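Local structure of carboxypeptidase A inhibitor (Ascaris suum, 3FJU) at residues Thr25-Glu28 / Ile29-Cys32. The protein is a secreted protein that inhibits carboxypeptidase A, a zinc metallocarboxypeptidase. Sequence-based numbering, arbitrary orientation.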
ATOM      1  N   THR B  25     -19.714   7.110 -24.126  1.00 12.64           N
ATOM      2  CA  THR B  25     -19.254   6.580 -25.401  1.00 12.93           C
ATOM      3  C   THR B  25     -18.853   5.122 -25.231  1.00 13.23           C
ATOM      4  O   THR B  25     -18.478   4.666 -24.123  1.00 13.19           O
ATOM      5  CB  THR B  25     -18.049   7.370 -25.967  1.00 13.07           C
ATOM      6  OG1 THR B  25     -16.927   7.252 -25.082  1.00 14.28           O
ATOM      7  CG2 THR B  25     -18.406   8.825 -26.142  1.00 14.25           C
ATOM      8  N   ILE B  26     -18.958   4.376 -26.316  1.00 13.62           N
ATOM      9  CA  ILE B  26     -18.466   3.013 -26.309  1.00 13.41           C
ATOM     10  C   ILE B  26     -16.974   2.970 -25.948  1.00 13.36           C
ATOM     11  O   ILE B  26     -16.537   2.076 -25.201  1.00 13.89           O
ATOM     12  CB  ILE B  26     -18.767   2.291 -27.631  1.00 13.92           C
ATOM     13  CG1 ILE B  26     -20.267   2.040 -27.748  1.00 14.17           C
ATOM     14  CG2 ILE B  26     -18.006   0.968 -27.712  1.00 14.32           C
ATOM     15  CD1 ILE B  26     -20.738   1.779 -29.207  1.00 15.78           C
ATOM     16  N   VAL B  27     -16.203   3.925 -26.466  1.00 14.03           N
ATOM     17  CA  VAL B  27     -14.761   3.965 -26.201  1.00 13.36           C
ATOM     18  C   VAL B  27     -14.507   4.070 -24.699  1.00 13.03           C
ATOM     19  O   VAL B  27     -13.680   3.327 -24.162  1.00 12.66           O
ATOM     20  CB  VAL B  27     -14.036   5.069 -26.985  1.00 13.91           C
ATOM     21  CG1 VAL B  27     -12.625   5.279 -26.435  1.00 14.51           C
ATOM     22  CG2 VAL B  27     -13.967   4.682 -28.458  1.00 14.30           C
ATOM     23  N   GLU B  28     -15.238   4.959 -24.027  1.00 12.08           N
ATOM     24  CA  GLU B  28     -15.096   5.107 -22.586  1.00 12.20           C
ATOM     25  C   GLU B  28     -15.607   3.908 -21.803  1.00 11.96           C
ATOM     26  O   GLU B  28     -15.005   3.513 -20.810  1.00 11.76           O
ATOM     27  CB  GLU B  28     -15.746   6.398 -22.111  1.00 11.96           C
ATOM     28  CG  GLU B  28     -14.888   7.608 -22.454  1.00 14.28           C
ATOM     29  CD  GLU B  28     -13.571   7.607 -21.714  1.00 15.05           C
ATOM     30  OE1 GLU B  28     -13.571   7.959 -20.521  1.00 16.85           O
ATOM     31  OE2 GLU B  28     -12.525   7.249 -22.312  1.00 17.21           O
ATOM     32  N   ILE B  29     -16.700   3.315 -22.256  1.00 11.57           N
ATOM     33  CA  ILE B  29     -17.177   2.075 -21.629  1.00 11.34           C
ATOM     34  C   ILE B  29     -16.092   0.982 -21.740  1.00 11.72           C
ATOM     35  O   ILE B  29     -15.738   0.334 -20.738  1.00 12.14           O
ATOM     36  CB  ILE B  29     -18.508   1.630 -22.253  1.00 11.01           C
ATOM     37  CG1 ILE B  29     -19.633   2.606 -21.862  1.00 11.01           C
ATOM     38  CG2 ILE B  29     -18.832   0.186 -21.877  1.00 12.47           C
ATOM     39  CD1 ILE B  29     -20.892   2.446 -22.662  1.00 11.53           C
ATOM     40  N   GLN B  30     -15.562   0.789 -22.951  1.00 12.12           N
ATOM     41  CA  GLN B  30     -14.474  -0.158 -23.184  1.00 13.71           C
ATOM     42  C   GLN B  30     -13.240   0.121 -22.327  1.00 13.55           C
ATOM     43  O   GLN B  30     -12.674  -0.817 -21.737  1.00 13.85           O
ATOM     44  CB  GLN B  30     -14.087  -0.172 -24.660  1.00 13.99           C
ATOM     45  CG  GLN B  30     -15.067  -0.929 -25.529  1.00 18.54           C
ATOM     46  CD  GLN B  30     -14.883  -0.694 -27.050  1.00 22.19           C
ATOM     47  OE1 GLN B  30     -15.479  -1.412 -27.861  1.00 26.21           O
ATOM     48  NE2 GLN B  30     -14.070   0.306 -27.434  1.00 24.62           N
ATOM     49  N   ARG B  31     -12.822   1.390 -22.258  1.00 13.23           N
ATOM     50  CA  ARG B  31     -11.609   1.746 -21.504  1.00 12.77           C
ATOM     51  C   ARG B  31     -11.783   1.460 -20.016  1.00 12.68           C
ATOM     52  O   ARG B  31     -10.887   0.889 -19.385  1.00 13.05           O
ATOM     53  CB  ARG B  31     -11.218   3.211 -21.726  1.00 12.81           C
ATOM     54  CG  ARG B  31      -9.949   3.644 -21.025  1.00 13.21           C
ATOM     55  CD  ARG B  31      -9.649   5.114 -21.210  1.00 13.36           C
ATOM     56  NE  ARG B  31     -10.632   5.968 -20.538  1.00 13.19           N
ATOM     57  CZ  ARG B  31     -10.630   6.279 -19.240  1.00 13.87           C
ATOM     58  NH1 ARG B  31      -9.704   5.798 -18.413  1.00 14.53           N
ATOM     59  NH2 ARG B  31     -11.580   7.061 -18.763  1.00 14.28           N
ATOM     60  N   CYS B  32     -12.915   1.869 -19.444  1.00 11.96           N
ATOM     61  CA  CYS B  32     -13.085   1.682 -18.002  1.00 11.45           C
ATOM     62  C   CYS B  32     -13.126   0.198 -17.637  1.00 11.78           C
ATOM     63  O   CYS B  32     -12.597  -0.194 -16.604  1.00 11.99           O
ATOM     64  CB  CYS B  32     -14.305   2.424 -17.473  1.00 11.75           C
ATOM     65  SG  CYS B  32     -14.121   4.223 -17.553  1.00 11.85           S
TER
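Glu28 and Arg31 form an i to i+3 salt bridge in the N-terminal half of helix 26-36, the connecting helix between the two small antiparallel sheets, just beyond its N-cap. The bridge is a bidentate, side-on grip by two nearly straight bonds. Arg31 NH2 donates to Glu28 OE1 at 2.8 Å. The second bond, from Arg31 NE to Glu28 OE2, measures 2.9 Å. Both oxygens are met on their syn sides but from somewhat out of the carboxylate plane, while they themselves lie close to the guanidinium plane; the two planes are 26° apart. The Glu28 chain folds at chi2 (-65°) and runs alongside the arginine, which itself bends at chi3. Two bonds thus fix the rotation of the guanidinium, whose NH2 also donates to Lys58 O in the turn of the second hairpin, while NH1 bonds weakly to Glu35, a zinc ligand.

Thr25 caps the helix start, its OG1 accepting from Glu28 N at 3.0 Å, and regular i to i+4 backbone bonds follow, among them Gln30 N to Ile26 O at 2.8 Å. One turn on from Ile26, the extended Gln30 side chain crosses the isoleucine, OE1 lying 3.5 Å from Ile26 CG2, a van der Waals contact. Ile29 packs against Lys15 and Val17 of strand 15-17 and against Pro40. Cys32, in disulfide linkage with Cys60, ties the helix to the second hairpin, and its SG sits 3.4 Å from Glu28 O.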